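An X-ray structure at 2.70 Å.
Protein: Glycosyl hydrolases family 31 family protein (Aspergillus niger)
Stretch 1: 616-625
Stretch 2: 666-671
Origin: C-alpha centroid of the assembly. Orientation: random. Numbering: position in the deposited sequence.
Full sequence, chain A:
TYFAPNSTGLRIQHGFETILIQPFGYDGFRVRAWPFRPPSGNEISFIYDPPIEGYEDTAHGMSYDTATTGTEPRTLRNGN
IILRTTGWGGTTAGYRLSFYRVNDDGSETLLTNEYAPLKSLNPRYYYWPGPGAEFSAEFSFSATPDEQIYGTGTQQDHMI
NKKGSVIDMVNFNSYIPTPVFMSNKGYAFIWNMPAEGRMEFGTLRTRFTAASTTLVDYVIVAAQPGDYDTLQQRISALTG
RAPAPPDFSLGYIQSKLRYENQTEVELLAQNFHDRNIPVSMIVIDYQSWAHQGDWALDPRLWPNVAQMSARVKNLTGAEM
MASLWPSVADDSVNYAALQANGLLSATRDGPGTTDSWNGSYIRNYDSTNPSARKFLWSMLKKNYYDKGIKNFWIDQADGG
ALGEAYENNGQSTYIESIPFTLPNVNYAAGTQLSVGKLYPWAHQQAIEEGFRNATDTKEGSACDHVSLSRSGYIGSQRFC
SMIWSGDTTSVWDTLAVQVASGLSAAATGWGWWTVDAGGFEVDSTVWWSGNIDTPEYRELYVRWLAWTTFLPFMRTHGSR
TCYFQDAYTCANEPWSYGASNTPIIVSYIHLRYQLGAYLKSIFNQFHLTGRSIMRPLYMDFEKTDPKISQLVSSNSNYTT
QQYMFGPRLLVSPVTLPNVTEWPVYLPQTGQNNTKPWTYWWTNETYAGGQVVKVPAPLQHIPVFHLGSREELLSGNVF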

ATOM      1  N   PRO A 616      21.847 -38.614  -1.133  1.00 66.97           N
ATOM      2  CA  PRO A 616      23.039 -38.031  -0.511  1.00 62.95           C
ATOM      3  C   PRO A 616      23.595 -38.961   0.557  1.00 59.86           C
ATOM      4  O   PRO A 616      22.870 -39.754   1.161  1.00 69.81           O
ATOM      5  CB  PRO A 616      22.523 -36.719   0.090  1.00 61.97           C
ATOM      6  CG  PRO A 616      21.039 -36.894   0.188  1.00 51.77           C
ATOM      7  CD  PRO A 616      20.661 -37.760  -0.968  1.00 55.93           C
ATOM      8  N   LEU A 617      24.905 -38.850   0.788  1.00 61.52           N
ATOM      9  CA  LEU A 617      25.612 -39.839   1.594  1.00 71.49           C
ATOM     10  C   LEU A 617      25.169 -39.855   3.053  1.00 65.78           C
ATOM     11  O   LEU A 617      25.368 -40.869   3.729  1.00 74.70           O
ATOM     12  CB  LEU A 617      27.122 -39.600   1.520  1.00 59.20           C
ATOM     13  CG  LEU A 617      27.753 -39.794   0.140  1.00 60.11           C
ATOM     14  CD1 LEU A 617      29.262 -39.618   0.205  1.00 62.55           C
ATOM     15  CD2 LEU A 617      27.391 -41.158  -0.431  1.00 46.09           C
ATOM     16  N   TYR A 618      24.574 -38.772   3.557  1.00 60.79           N
ATOM     17  CA  TYR A 618      24.159 -38.766   4.954  1.00 62.60           C
ATOM     18  C   TYR A 618      22.969 -39.682   5.210  1.00 63.60           C
ATOM     19  O   TYR A 618      22.748 -40.085   6.356  1.00 67.96           O
ATOM     20  CB  TYR A 618      23.833 -37.340   5.417  1.00 62.43           C
ATOM     21  CG  TYR A 618      22.740 -36.637   4.637  1.00 62.31           C
ATOM     22  CD1 TYR A 618      21.399 -36.938   4.850  1.00 60.60           C
ATOM     23  CD2 TYR A 618      23.049 -35.653   3.707  1.00 62.57           C
ATOM     24  CE1 TYR A 618      20.401 -36.294   4.147  1.00 63.81           C
ATOM     25  CE2 TYR A 618      22.054 -34.999   3.002  1.00 62.34           C
ATOM     26  CZ  TYR A 618      20.733 -35.326   3.225  1.00 67.82           C
ATOM     27  OH  TYR A 618      19.737 -34.684   2.525  1.00 64.34           O
ATOM     28  N   MET A 619      22.205 -40.029   4.173  1.00 62.03           N
ATOM     29  CA  MET A 619      21.015 -40.841   4.389  1.00 70.14           C
ATOM     30  C   MET A 619      21.358 -42.298   4.667  1.00 62.54           C
ATOM     31  O   MET A 619      20.571 -43.005   5.307  1.00 76.57           O
ATOM     32  CB  MET A 619      20.083 -40.741   3.184  1.00 64.74           C
ATOM     33  CG  MET A 619      19.344 -39.421   3.098  1.00 78.71           C
ATOM     34  SD  MET A 619      17.832 -39.554   2.134  1.00 88.17           S
ATOM     35  CE  MET A 619      18.512 -40.143   0.605  1.00 56.59           C
ATOM     36  N   ASP A 620      22.513 -42.767   4.194  1.00 69.08           N
ATOM     37  CA  ASP A 620      22.891 -44.164   4.354  1.00 65.86           C
ATOM     38  C   ASP A 620      24.101 -44.392   5.248  1.00 64.56           C
ATOM     39  O   ASP A 620      24.279 -45.513   5.734  1.00 72.45           O
ATOM     40  CB  ASP A 620      23.175 -44.800   2.984  1.00 66.45           C
ATOM     41  CG  ASP A 620      21.908 -45.196   2.248  1.00 73.39           C
ATOM     42  OD1 ASP A 620      20.933 -45.605   2.916  1.00 75.13           O
ATOM     43  OD2 ASP A 620      21.892 -45.108   1.002  1.00 78.44           O
ATOM     44  N   PHE A 621      24.929 -43.370   5.492  1.00 58.27           N
ATOM     45  CA  PHE A 621      26.178 -43.584   6.213  1.00 59.06           C
ATOM     46  C   PHE A 621      26.438 -42.536   7.290  1.00 62.58           C
ATOM     47  O   PHE A 621      27.582 -42.397   7.737  1.00 74.52           O
ATOM     48  CB  PHE A 621      27.365 -43.629   5.244  1.00 63.24           C
ATOM     49  CG  PHE A 621      27.155 -44.528   4.056  1.00 64.50           C
ATOM     50  CD1 PHE A 621      27.155 -45.905   4.201  1.00 63.84           C
ATOM     51  CD2 PHE A 621      26.979 -43.995   2.789  1.00 69.80           C
ATOM     52  CE1 PHE A 621      26.966 -46.734   3.109  1.00 62.47           C
ATOM     53  CE2 PHE A 621      26.792 -44.821   1.691  1.00 70.23           C
ATOM     54  CZ  PHE A 621      26.785 -46.193   1.853  1.00 67.80           C
ATOM     55  N   GLU A 622      25.422 -41.783   7.718  1.00 63.44           N
ATOM     56  CA  GLU A 622      25.637 -40.898   8.862  1.00 68.49           C
ATOM     57  C   GLU A 622      25.691 -41.692  10.159  1.00 78.94           C
ATOM     58  O   GLU A 622      26.534 -41.426  11.022  1.00 74.35           O
ATOM     59  CB  GLU A 622      24.551 -39.829   8.950  1.00 77.13           C
ATOM     60  CG  GLU A 622      24.929 -38.701   9.904  1.00 78.96           C
ATOM     61  CD  GLU A 622      23.748 -37.853  10.329  1.00 80.86           C
ATOM     62  OE1 GLU A 622      22.919 -38.347  11.123  1.00 81.77           O
ATOM     63  OE2 GLU A 622      23.655 -36.692   9.879  1.00 84.18           O
ATOM     64  N   LYS A 623      24.789 -42.666  10.315  1.00 74.74           N
ATOM     65  CA  LYS A 623      24.847 -43.553  11.471  1.00 69.32           C
ATOM     66  C   LYS A 623      26.179 -44.288  11.534  1.00 72.10           C
ATOM     67  O   LYS A 623      26.713 -44.531  12.622  1.00 74.38           O
ATOM     68  CB  LYS A 623      23.700 -44.562  11.417  1.00 65.88           C
ATOM     69  CG  LYS A 623      22.330 -44.001  11.747  1.00 76.09           C
ATOM     70  CD  LYS A 623      21.238 -44.959  11.286  1.00 86.61           C
ATOM     71  CE  LYS A 623      19.977 -44.833  12.128  1.00 87.36           C
ATOM     72  NZ  LYS A 623      18.915 -45.768  11.662  1.00 83.75           N
ATOM     73  N   THR A 624      26.731 -44.651  10.377  1.00 76.20           N
ATOM     74  CA  THR A 624      27.951 -45.463  10.334  1.00 75.44           C
ATOM     75  C   THR A 624      29.212 -44.603  10.336  1.00 80.05           C
ATOM     76  O   THR A 624      29.930 -44.540  11.338  1.00 88.07           O
ATOM     77  CB  THR A 624      27.946 -46.375   9.111  1.00 62.48           C
ATOM     78  OG1 THR A 624      26.809 -47.240   9.167  1.00 67.16           O
ATOM     79  CG2 THR A 624      29.192 -47.213   9.141  1.00 87.44           C
ATOM     80  N   ASP A 625      29.501 -43.963   9.212  1.00 83.39           N
ATOM     81  CA  ASP A 625      30.758 -43.249   9.030  1.00 74.86           C
ATOM     82  C   ASP A 625      30.775 -41.966   9.847  1.00 76.67           C
ATOM     83  O   ASP A 625      29.993 -41.051   9.558  1.00 78.50           O
ATOM     84  CB  ASP A 625      30.974 -42.937   7.551  1.00 68.29           C
ATOM     85  CG  ASP A 625      32.417 -42.623   7.228  1.00 80.64           C
ATOM     86  OD1 ASP A 625      33.068 -41.922   8.033  1.00 86.46           O
ATOM     87  OD2 ASP A 625      32.900 -43.070   6.166  1.00 94.70           O
ATOM     88  N   LEU A 666      34.984 -43.714  -0.416  1.00 78.20           N
ATOM     89  CA  LEU A 666      34.105 -44.832  -0.110  1.00 76.64           C
ATOM     90  C   LEU A 666      33.678 -44.726   1.347  1.00 83.05           C
ATOM     91  O   LEU A 666      34.535 -44.828   2.239  1.00 71.77           O
ATOM     92  CB  LEU A 666      34.809 -46.153  -0.364  1.00 69.99           C
ATOM     93  CG  LEU A 666      35.324 -46.326  -1.790  1.00 78.24           C
ATOM     94  CD1 LEU A 666      36.274 -47.501  -1.864  1.00 73.04           C
ATOM     95  CD2 LEU A 666      34.166 -46.504  -2.758  1.00 71.14           C
ATOM     96  N   PRO A 667      32.399 -44.508   1.640  1.00 83.60           N
ATOM     97  CA  PRO A 667      31.978 -44.370   3.037  1.00 78.86           C
ATOM     98  C   PRO A 667      32.089 -45.687   3.790  1.00 82.60           C
ATOM     99  O   PRO A 667      32.144 -46.775   3.213  1.00 74.50           O
ATOM    100  CB  PRO A 667      30.515 -43.916   2.927  1.00 66.43           C
ATOM    101  CG  PRO A 667      30.347 -43.461   1.502  1.00 70.15           C
ATOM    102  CD  PRO A 667      31.284 -44.302   0.704  1.00 66.78           C
ATOM    103  N   GLN A 668      32.119 -45.565   5.113  1.00 88.80           N
ATOM    104  CA  GLN A 668      32.116 -46.726   5.990  1.00 74.68           C
ATOM    105  C   GLN A 668      30.714 -47.317   6.057  1.00 76.23           C
ATOM    106  O   GLN A 668      29.720 -46.583   6.068  1.00 90.70           O
ATOM    107  CB  GLN A 668      32.592 -46.330   7.388  1.00 74.52           C
ATOM    108  CG  GLN A 668      32.694 -47.477   8.367  1.00 93.89           C
ATOM    109  CD  GLN A 668      34.077 -48.085   8.390  1.00110.96           C
ATOM    110  OE1 GLN A 668      34.358 -49.046   7.675  1.00110.03           O
ATOM    111  NE2 GLN A 668      34.954 -47.525   9.218  1.00119.07           N
ATOM    112  N   THR A 669      30.632 -48.648   6.077  1.00 82.17           N
ATOM    113  CA  THR A 669      29.353 -49.345   6.131  1.00 78.37           C
ATOM    114  C   THR A 669      29.081 -50.015   7.472  1.00 83.13           C
ATOM    115  O   THR A 669      27.936 -50.409   7.724  1.00 92.35           O
ATOM    116  CB  THR A 669      29.259 -50.399   5.020  1.00 83.64           C
ATOM    117  OG1 THR A 669      30.312 -51.362   5.179  1.00108.44           O
ATOM    118  CG2 THR A 669      29.371 -49.740   3.654  1.00 76.36           C
ATOM    119  N   GLY A 670      30.087 -50.152   8.334  1.00 93.30           N
ATOM    120  CA  GLY A 670      29.905 -50.736   9.649  1.00110.87           C
ATOM    121  C   GLY A 670      30.582 -52.074   9.862  1.00134.98           C
ATOM    122  O   GLY A 670      30.493 -52.619  10.969  1.00140.94           O
ATOM    123  N   GLN A 671      31.252 -52.625   8.851  1.00138.65           N
ATOM    124  CA  GLN A 671      31.982 -53.886   8.984  1.00136.07           C
ATOM    125  C   GLN A 671      33.413 -53.668   8.504  1.00138.93           C
ATOM    126  O   GLN A 671      33.665 -53.597   7.297  1.00139.48           O
ATOM    127  CB  GLN A 671      31.305 -55.009   8.201  1.00127.03           C
ATOM    128  CG  GLN A 671      29.866 -55.306   8.604  1.00124.79           C
ATOM    129  CD  GLN A 671      28.859 -54.412   7.905  1.00125.81           C
ATOM    130  OE1 GLN A 671      29.209 -53.359   7.372  1.00128.52           O
ATOM    131  NE2 GLN A 671      27.598 -54.831   7.900  1.00125.70           N
TER

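Two loop-rich stretches of one chain meet over a small area, 358 Å² counted on both sides, held by one hydrogen bond and a run of carbon contacts centred on Pro667 and Gln668. Pro616 lies out of reach, but its O accepts from Met619 N (3.1 Å). Leu617 points toward stretch 2; in its m,t rotamer it brings CD1 to 4.2 Å from Pro667 CG, a loose apolar contact between buried side chains. Tyr618 and Met619 take no part. Phe621, whose N donates to Leu617 O (3.1 Å), also points toward stretch 2. Pro667 CB sits over one face of its ring, 3.8 Å from the centroid of the Phe621 ring and 25° off the normal, a CH-pi contact that suits a flat aromatic and a compact, rigid proline. Phe621 CD1 also approaches Gln668 O (3.2 Å), and Phe621 CE1 lies 3.9 Å from Thr669 CG2. Glu622 and Lys623 make no contact across the interface. Thr624, chi1 m, places its methyl against the backbone of stretch 2, with CG2 3.2 Å from both Gln668 O and Gly670 N; the same CG2 lies 3.6 Å from Gln668 CG. Gly670 adopts phi/psi of 112/-2, where a CB would jam against the preceding carbonyl O, so the backbone itself calls for glycine. Buried Asp625 supplies the polar link: Gln668 N donates to Asp625 OD2 at 2.8 Å with an angle of 157°, although the position of OD2 is less certain because it crowds an atom elsewhere in the model. The two carboxylate oxygens serve different partners, since OD1 bonds just outside the stretches. Gln668 starts toward stretch 1, but the end of its side chain leads away, leaving its aliphatic part beside Thr624 and Asp625.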